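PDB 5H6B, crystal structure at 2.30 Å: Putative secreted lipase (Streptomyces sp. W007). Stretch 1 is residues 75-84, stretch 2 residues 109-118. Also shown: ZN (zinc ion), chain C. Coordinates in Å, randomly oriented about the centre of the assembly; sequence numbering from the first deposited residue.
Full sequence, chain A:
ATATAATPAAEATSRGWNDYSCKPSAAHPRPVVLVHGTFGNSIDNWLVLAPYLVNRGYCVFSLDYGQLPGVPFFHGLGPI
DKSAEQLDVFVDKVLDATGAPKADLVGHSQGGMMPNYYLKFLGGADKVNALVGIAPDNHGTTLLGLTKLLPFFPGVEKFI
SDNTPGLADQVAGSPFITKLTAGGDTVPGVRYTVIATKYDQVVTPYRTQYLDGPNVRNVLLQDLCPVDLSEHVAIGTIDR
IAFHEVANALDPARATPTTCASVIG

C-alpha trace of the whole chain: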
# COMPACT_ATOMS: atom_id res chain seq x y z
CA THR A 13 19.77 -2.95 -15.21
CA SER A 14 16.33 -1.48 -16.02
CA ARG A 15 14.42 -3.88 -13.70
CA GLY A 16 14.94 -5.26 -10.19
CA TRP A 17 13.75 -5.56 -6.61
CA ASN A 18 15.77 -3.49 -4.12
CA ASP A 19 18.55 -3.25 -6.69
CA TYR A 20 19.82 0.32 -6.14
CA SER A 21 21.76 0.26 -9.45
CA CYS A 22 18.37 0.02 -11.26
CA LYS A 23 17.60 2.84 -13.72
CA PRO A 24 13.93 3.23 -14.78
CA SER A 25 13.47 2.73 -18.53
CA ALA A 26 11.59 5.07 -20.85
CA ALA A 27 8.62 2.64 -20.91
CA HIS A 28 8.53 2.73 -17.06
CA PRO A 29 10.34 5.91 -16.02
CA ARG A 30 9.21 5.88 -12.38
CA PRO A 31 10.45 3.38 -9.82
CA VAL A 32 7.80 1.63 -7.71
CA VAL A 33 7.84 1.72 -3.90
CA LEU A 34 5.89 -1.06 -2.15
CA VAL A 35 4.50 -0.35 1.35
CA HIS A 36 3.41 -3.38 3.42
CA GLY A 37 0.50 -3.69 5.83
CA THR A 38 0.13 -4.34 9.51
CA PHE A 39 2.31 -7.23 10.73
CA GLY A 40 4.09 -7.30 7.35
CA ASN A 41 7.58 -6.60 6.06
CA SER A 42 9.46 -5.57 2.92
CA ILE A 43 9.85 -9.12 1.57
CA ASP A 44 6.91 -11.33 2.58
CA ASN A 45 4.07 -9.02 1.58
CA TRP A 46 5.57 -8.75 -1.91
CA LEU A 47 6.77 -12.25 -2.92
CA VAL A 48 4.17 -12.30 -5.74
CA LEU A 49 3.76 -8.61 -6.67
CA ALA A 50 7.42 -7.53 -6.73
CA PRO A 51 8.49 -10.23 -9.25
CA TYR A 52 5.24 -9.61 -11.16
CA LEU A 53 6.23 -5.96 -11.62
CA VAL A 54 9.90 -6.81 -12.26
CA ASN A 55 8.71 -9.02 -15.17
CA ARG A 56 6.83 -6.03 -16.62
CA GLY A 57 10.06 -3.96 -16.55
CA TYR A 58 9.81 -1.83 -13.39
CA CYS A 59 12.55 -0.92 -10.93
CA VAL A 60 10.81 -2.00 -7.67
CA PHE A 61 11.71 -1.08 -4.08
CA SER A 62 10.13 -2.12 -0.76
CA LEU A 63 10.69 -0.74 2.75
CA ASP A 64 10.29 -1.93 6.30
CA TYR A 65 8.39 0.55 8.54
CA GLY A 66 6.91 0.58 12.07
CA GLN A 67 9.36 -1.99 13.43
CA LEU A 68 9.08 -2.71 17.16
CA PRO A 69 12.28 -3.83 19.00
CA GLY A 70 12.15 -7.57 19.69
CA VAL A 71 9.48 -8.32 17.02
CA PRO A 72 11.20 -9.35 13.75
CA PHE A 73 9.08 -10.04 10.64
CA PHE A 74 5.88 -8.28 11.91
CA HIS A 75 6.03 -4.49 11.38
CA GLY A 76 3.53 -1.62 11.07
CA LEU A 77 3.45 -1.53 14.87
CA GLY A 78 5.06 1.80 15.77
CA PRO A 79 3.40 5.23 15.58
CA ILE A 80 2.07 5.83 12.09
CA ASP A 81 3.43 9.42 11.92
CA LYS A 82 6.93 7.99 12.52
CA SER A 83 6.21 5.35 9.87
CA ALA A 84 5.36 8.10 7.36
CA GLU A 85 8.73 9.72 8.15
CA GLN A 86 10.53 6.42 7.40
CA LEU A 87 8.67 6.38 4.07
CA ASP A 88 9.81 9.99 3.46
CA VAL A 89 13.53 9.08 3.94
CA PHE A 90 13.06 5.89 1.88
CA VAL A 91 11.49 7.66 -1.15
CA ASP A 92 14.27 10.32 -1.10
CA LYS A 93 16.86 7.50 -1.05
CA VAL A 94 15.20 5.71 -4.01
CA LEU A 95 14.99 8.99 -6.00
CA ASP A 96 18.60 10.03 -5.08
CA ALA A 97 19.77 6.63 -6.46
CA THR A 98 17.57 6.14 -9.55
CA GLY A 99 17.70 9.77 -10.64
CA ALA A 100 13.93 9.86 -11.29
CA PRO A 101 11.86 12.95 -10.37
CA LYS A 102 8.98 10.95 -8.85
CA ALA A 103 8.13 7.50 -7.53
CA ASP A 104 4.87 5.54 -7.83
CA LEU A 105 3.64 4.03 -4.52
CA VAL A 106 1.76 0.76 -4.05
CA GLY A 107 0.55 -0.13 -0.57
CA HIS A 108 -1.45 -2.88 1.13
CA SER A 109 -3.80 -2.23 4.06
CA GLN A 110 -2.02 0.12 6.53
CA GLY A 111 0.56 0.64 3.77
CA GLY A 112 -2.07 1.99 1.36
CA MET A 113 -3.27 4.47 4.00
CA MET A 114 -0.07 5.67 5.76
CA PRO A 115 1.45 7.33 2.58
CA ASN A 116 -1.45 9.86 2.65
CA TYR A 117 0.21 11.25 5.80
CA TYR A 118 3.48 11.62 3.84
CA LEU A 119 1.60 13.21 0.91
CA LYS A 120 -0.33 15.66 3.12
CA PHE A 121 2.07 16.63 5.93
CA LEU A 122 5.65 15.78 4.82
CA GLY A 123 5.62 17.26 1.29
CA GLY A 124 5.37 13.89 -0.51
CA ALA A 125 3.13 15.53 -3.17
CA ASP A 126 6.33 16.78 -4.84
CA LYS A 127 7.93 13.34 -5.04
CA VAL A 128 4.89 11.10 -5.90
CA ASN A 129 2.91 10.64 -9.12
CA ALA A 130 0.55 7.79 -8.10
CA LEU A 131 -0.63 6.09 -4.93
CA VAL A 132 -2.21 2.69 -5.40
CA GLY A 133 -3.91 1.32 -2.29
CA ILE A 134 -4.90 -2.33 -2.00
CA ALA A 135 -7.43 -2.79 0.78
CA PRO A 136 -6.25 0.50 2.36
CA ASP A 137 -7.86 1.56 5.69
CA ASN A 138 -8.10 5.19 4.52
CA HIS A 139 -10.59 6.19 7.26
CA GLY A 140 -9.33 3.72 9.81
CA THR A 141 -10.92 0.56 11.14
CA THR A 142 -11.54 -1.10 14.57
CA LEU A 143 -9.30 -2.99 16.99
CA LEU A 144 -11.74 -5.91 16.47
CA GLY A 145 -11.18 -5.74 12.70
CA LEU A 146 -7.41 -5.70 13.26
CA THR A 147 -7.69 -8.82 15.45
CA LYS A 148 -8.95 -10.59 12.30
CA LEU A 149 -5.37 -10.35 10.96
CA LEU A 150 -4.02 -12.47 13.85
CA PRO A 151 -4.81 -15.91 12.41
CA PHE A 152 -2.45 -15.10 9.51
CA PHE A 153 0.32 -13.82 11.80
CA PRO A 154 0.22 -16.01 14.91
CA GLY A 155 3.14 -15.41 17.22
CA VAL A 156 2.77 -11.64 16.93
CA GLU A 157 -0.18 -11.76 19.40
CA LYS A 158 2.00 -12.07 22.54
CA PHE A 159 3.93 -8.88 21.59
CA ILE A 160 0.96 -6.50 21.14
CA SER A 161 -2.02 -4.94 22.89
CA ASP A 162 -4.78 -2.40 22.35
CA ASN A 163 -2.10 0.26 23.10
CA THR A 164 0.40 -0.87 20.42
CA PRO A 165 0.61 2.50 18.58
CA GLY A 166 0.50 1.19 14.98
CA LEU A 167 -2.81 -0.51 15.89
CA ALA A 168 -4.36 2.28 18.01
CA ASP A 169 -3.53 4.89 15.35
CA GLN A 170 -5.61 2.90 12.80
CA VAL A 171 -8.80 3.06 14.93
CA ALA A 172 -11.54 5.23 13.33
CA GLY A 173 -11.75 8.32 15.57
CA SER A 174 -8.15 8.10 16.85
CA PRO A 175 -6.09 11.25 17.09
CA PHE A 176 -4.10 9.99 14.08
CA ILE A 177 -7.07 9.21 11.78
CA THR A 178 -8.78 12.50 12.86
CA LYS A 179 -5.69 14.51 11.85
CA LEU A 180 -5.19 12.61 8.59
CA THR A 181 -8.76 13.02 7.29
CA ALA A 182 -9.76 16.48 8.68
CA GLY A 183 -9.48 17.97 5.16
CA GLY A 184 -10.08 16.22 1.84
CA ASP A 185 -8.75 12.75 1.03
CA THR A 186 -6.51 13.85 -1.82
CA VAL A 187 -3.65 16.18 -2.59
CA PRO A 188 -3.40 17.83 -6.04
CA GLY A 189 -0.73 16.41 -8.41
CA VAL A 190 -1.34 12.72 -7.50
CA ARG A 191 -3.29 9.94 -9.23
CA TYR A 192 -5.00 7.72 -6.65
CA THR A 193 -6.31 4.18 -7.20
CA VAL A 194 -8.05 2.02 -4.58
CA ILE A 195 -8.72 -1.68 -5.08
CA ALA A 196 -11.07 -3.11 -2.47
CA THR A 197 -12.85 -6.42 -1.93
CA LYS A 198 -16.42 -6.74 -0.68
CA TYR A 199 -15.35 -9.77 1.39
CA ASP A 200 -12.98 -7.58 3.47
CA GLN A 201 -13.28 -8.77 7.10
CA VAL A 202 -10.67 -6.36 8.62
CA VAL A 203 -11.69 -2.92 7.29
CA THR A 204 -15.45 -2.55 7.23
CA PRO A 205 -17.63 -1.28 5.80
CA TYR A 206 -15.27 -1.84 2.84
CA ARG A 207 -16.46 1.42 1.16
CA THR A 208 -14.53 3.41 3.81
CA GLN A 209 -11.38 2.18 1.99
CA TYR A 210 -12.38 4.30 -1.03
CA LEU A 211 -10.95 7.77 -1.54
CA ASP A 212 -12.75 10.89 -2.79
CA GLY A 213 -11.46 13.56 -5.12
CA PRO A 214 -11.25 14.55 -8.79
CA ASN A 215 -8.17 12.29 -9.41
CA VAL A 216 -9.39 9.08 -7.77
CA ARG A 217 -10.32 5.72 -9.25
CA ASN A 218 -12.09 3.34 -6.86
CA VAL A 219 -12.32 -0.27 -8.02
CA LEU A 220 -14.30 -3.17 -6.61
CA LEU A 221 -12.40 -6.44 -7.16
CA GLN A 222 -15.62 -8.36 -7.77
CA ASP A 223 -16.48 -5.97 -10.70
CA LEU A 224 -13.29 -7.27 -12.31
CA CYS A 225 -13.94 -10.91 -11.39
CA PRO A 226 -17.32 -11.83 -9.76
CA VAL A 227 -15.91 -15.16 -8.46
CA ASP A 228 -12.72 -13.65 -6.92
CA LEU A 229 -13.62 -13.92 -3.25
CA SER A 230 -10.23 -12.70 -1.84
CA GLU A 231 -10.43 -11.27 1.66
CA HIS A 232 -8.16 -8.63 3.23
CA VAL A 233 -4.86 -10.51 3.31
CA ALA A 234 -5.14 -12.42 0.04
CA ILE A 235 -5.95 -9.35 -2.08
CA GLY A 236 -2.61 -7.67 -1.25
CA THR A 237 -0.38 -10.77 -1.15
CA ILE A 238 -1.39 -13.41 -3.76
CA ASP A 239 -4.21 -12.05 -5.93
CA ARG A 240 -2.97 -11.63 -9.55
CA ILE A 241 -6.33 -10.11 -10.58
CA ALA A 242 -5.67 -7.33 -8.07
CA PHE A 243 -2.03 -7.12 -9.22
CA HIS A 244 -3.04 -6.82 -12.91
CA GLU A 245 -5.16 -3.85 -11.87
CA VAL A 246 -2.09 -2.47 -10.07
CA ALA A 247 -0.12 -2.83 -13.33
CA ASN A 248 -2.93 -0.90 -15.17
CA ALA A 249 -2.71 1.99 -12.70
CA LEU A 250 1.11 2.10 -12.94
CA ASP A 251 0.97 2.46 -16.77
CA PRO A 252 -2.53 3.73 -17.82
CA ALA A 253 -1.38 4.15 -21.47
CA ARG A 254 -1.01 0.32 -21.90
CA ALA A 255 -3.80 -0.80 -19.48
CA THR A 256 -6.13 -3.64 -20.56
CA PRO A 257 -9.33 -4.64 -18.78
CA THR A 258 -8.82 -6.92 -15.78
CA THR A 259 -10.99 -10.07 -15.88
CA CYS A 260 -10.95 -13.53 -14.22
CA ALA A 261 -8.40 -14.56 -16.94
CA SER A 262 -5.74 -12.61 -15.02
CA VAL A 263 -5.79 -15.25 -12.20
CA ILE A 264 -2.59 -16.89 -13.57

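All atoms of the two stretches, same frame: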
# COMPACT_ATOMS: atom_id res chain seq x y z
N HIS A 75 5.86 -5.95 11.21
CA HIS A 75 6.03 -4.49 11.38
C HIS A 75 4.69 -3.75 11.25
O HIS A 75 3.64 -4.36 11.42
CB HIS A 75 7.09 -3.98 10.41
CG HIS A 75 8.31 -4.83 10.36
ND1 HIS A 75 8.91 -5.32 11.50
CD2 HIS A 75 9.07 -5.25 9.32
CE1 HIS A 75 9.98 -6.02 11.16
NE2 HIS A 75 10.10 -6.00 9.85
N GLY A 76 4.73 -2.44 11.00
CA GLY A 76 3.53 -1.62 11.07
C GLY A 76 2.99 -1.48 12.47
O GLY A 76 1.78 -1.30 12.65
N LEU A 77 3.86 -1.56 13.47
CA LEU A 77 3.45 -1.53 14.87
C LEU A 77 3.76 -0.23 15.62
O LEU A 77 3.08 0.07 16.60
CB LEU A 77 4.08 -2.69 15.63
CG LEU A 77 3.71 -4.08 15.14
CD1 LEU A 77 4.36 -5.10 16.05
CD2 LEU A 77 2.20 -4.27 15.08
N GLY A 78 4.76 0.52 15.18
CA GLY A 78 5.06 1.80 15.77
C GLY A 78 4.10 2.92 15.34
O GLY A 78 3.20 2.70 14.52
N PRO A 79 4.30 4.12 15.89
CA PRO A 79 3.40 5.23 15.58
C PRO A 79 3.38 5.56 14.10
O PRO A 79 4.44 5.63 13.46
CB PRO A 79 3.98 6.40 16.40
CG PRO A 79 4.72 5.76 17.51
CD PRO A 79 5.25 4.46 16.96
N ILE A 80 2.19 5.75 13.55
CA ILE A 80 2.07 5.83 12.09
C ILE A 80 2.69 7.13 11.53
O ILE A 80 3.20 7.13 10.41
CB ILE A 80 0.62 5.57 11.60
CG1 ILE A 80 0.15 4.21 12.14
CG2 ILE A 80 0.55 5.58 10.07
CD1 ILE A 80 -1.15 3.69 11.61
N ASP A 81 2.70 8.20 12.33
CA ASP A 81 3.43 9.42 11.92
C ASP A 81 4.92 9.17 11.76
O ASP A 81 5.51 9.62 10.78
CB ASP A 81 3.16 10.63 12.85
CG ASP A 81 3.45 10.34 14.32
OD1 ASP A 81 3.64 9.17 14.70
OD2 ASP A 81 3.44 11.30 15.12
N LYS A 82 5.52 8.41 12.67
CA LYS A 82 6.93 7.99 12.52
C LYS A 82 7.11 7.10 11.28
O LYS A 82 8.11 7.21 10.56
CB LYS A 82 7.45 7.22 13.74
CG LYS A 82 7.36 7.93 15.08
CD LYS A 82 8.18 9.20 15.13
CE LYS A 82 8.06 9.84 16.50
NZ LYS A 82 8.98 11.00 16.63
N SER A 83 6.15 6.21 11.05
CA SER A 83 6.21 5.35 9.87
C SER A 83 6.22 6.15 8.56
O SER A 83 6.98 5.84 7.62
CB SER A 83 5.06 4.33 9.88
OG SER A 83 5.27 3.36 10.90
N ALA A 84 5.40 7.19 8.51
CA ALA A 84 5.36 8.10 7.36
C ALA A 84 6.69 8.81 7.16
O ALA A 84 7.07 9.08 6.03
CB ALA A 84 4.23 9.11 7.50
N SER A 109 -3.21 -2.36 2.72
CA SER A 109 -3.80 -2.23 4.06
C SER A 109 -3.28 -0.96 4.74
O SER A 109 -3.32 0.10 4.10
CB SER A 109 -3.53 -3.50 4.88
OG SER A 109 -4.27 -3.47 6.07
N GLN A 110 -2.74 -1.04 5.96
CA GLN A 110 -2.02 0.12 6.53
C GLN A 110 -1.08 0.81 5.54
O GLN A 110 -0.99 2.04 5.54
CB GLN A 110 -1.22 -0.24 7.78
CG GLN A 110 -0.55 0.96 8.46
CD GLN A 110 0.27 0.60 9.71
OE1 GLN A 110 0.08 -0.45 10.32
NE2 GLN A 110 1.15 1.49 10.09
N GLY A 111 -0.39 0.04 4.71
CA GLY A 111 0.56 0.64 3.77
C GLY A 111 -0.05 1.42 2.61
O GLY A 111 0.64 2.19 1.96
N GLY A 112 -1.33 1.18 2.32
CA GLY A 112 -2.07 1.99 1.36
C GLY A 112 -2.60 3.28 1.98
O GLY A 112 -2.87 4.24 1.26
N MET A 113 -2.77 3.30 3.30
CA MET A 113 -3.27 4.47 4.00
C MET A 113 -2.17 5.42 4.49
O MET A 113 -2.24 6.61 4.25
CB MET A 113 -4.16 4.05 5.17
CG MET A 113 -4.59 5.21 6.06
SD MET A 113 -3.41 5.48 7.39
CE MET A 113 -3.89 4.23 8.59
N MET A 114 -1.17 4.88 5.19
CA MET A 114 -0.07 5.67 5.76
C MET A 114 0.62 6.68 4.82
O MET A 114 0.97 7.76 5.28
CB MET A 114 0.99 4.72 6.38
CG MET A 114 2.29 5.39 6.82
SD MET A 114 3.49 5.50 5.50
CE MET A 114 4.37 3.95 5.73
N PRO A 115 0.87 6.34 3.53
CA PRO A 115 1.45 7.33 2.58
C PRO A 115 0.65 8.66 2.39
O PRO A 115 1.23 9.68 2.01
CB PRO A 115 1.49 6.56 1.27
CG PRO A 115 1.65 5.13 1.68
CD PRO A 115 0.87 4.98 2.96
N ASN A 116 -0.66 8.64 2.67
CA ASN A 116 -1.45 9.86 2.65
C ASN A 116 -0.99 10.87 3.71
O ASN A 116 -1.11 12.09 3.49
CB ASN A 116 -2.93 9.53 2.82
CG ASN A 116 -3.46 8.68 1.67
OD1 ASN A 116 -3.83 7.51 1.86
ND2 ASN A 116 -3.46 9.23 0.49
N TYR A 117 -0.44 10.38 4.82
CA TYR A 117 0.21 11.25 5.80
C TYR A 117 1.47 11.92 5.22
O TYR A 117 1.70 13.12 5.40
CB TYR A 117 0.57 10.45 7.05
CG TYR A 117 0.88 11.32 8.25
CD1 TYR A 117 2.15 11.89 8.42
CD2 TYR A 117 -0.09 11.60 9.20
CE1 TYR A 117 2.43 12.70 9.51
CE2 TYR A 117 0.18 12.40 10.30
CZ TYR A 117 1.44 12.95 10.44
OH TYR A 117 1.72 13.73 11.53
N TYR A 118 2.28 11.12 4.52
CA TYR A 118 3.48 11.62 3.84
C TYR A 118 3.10 12.63 2.76
O TYR A 118 3.71 13.69 2.67
CB TYR A 118 4.25 10.43 3.29
CG TYR A 118 5.28 10.67 2.20
CD1 TYR A 118 6.46 11.36 2.46
CD2 TYR A 118 5.11 10.11 0.94
CE1 TYR A 118 7.42 11.54 1.47
CE2 TYR A 118 6.06 10.27 -0.05
CZ TYR A 118 7.21 11.00 0.22
OH TYR A 118 8.14 11.14 -0.77
ZN ZN C . 11.88 -6.38 8.71

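The contact between residues 75-84 and 109-118 buries 484 Å², summed over both sides, and it is mainly apolar: no clear hydrogen bond crosses it, so the evidence lies in side-chain direction and packing distance. H75 begins stretch 1 outside the contact. Its CA-to-CB bond points sideways, the end of the side chain leads away, and NE2 binds the zinc ion at 2.1 Å, with two further ligand atoms from elsewhere in the structure.

G76 makes the first approach, with its CA 7.4 Å from the CA of Q110. Its positive phi, 67°, by itself favours glycine, and the space is also taken: an ideal CB would point toward stretch 2 and lie 2.9 Å from the atom modelled as Q110 OE1, a clash whichever way the amide is turned. The backbone G76 O is 3.0 Å from Q110 OE1 as modelled; the amide is probably turned over, so the nature of this polar contact stays open. Q110 reaches this point because chi1 and chi2 are both t, which extends its side chain from the start of the helix.

L77 and P79 direct their CA-to-CB bonds away and contribute no contact. P79 instead occupies the N-cap position, and its O accepts a hydrogen bond from S83 N at 3.0 Å in the first turn of the helix.

I80 points toward stretch 2 and loses 76 Å² to it. With chi1 m and chi2 t, its branched side chain meets both methionines: CD1 lies 4.1 Å from M113 CE, and CG2 lies 3.7 Å from M114 CG. M113 starts sideways, but its end comes nearer; M114 points toward stretch 1 directly.

D81 is partly exposed, with 36 Å² covered by stretch 2. Its CA lies over one face of the Y117 ring, and its CB is 3.7 Å from Y117 OH, a hydroxyl hydrogen-bonded elsewhere in the structure. The carboxylate end leads away from stretch 2, and OD1 accepts a hydrogen bond from K82 N at 2.9 Å. K82 itself is exposed, points away and takes no part.

One helical turn beyond I80, S83 and A84 again face stretch 2. M114 CE lies 3.7 Å from S83 O and 4.2 Å from S83 CB. A84 is buried, with 76 Å² covered by stretch 2. Its methyl suits this close approach, where the CA atoms of A84 and Y118 are 5.3 Å apart: A84 CB packs 3.6 Å from Y117 CD1, 4.2 Å from M114 SD and 4.4 Å from Y118 CB.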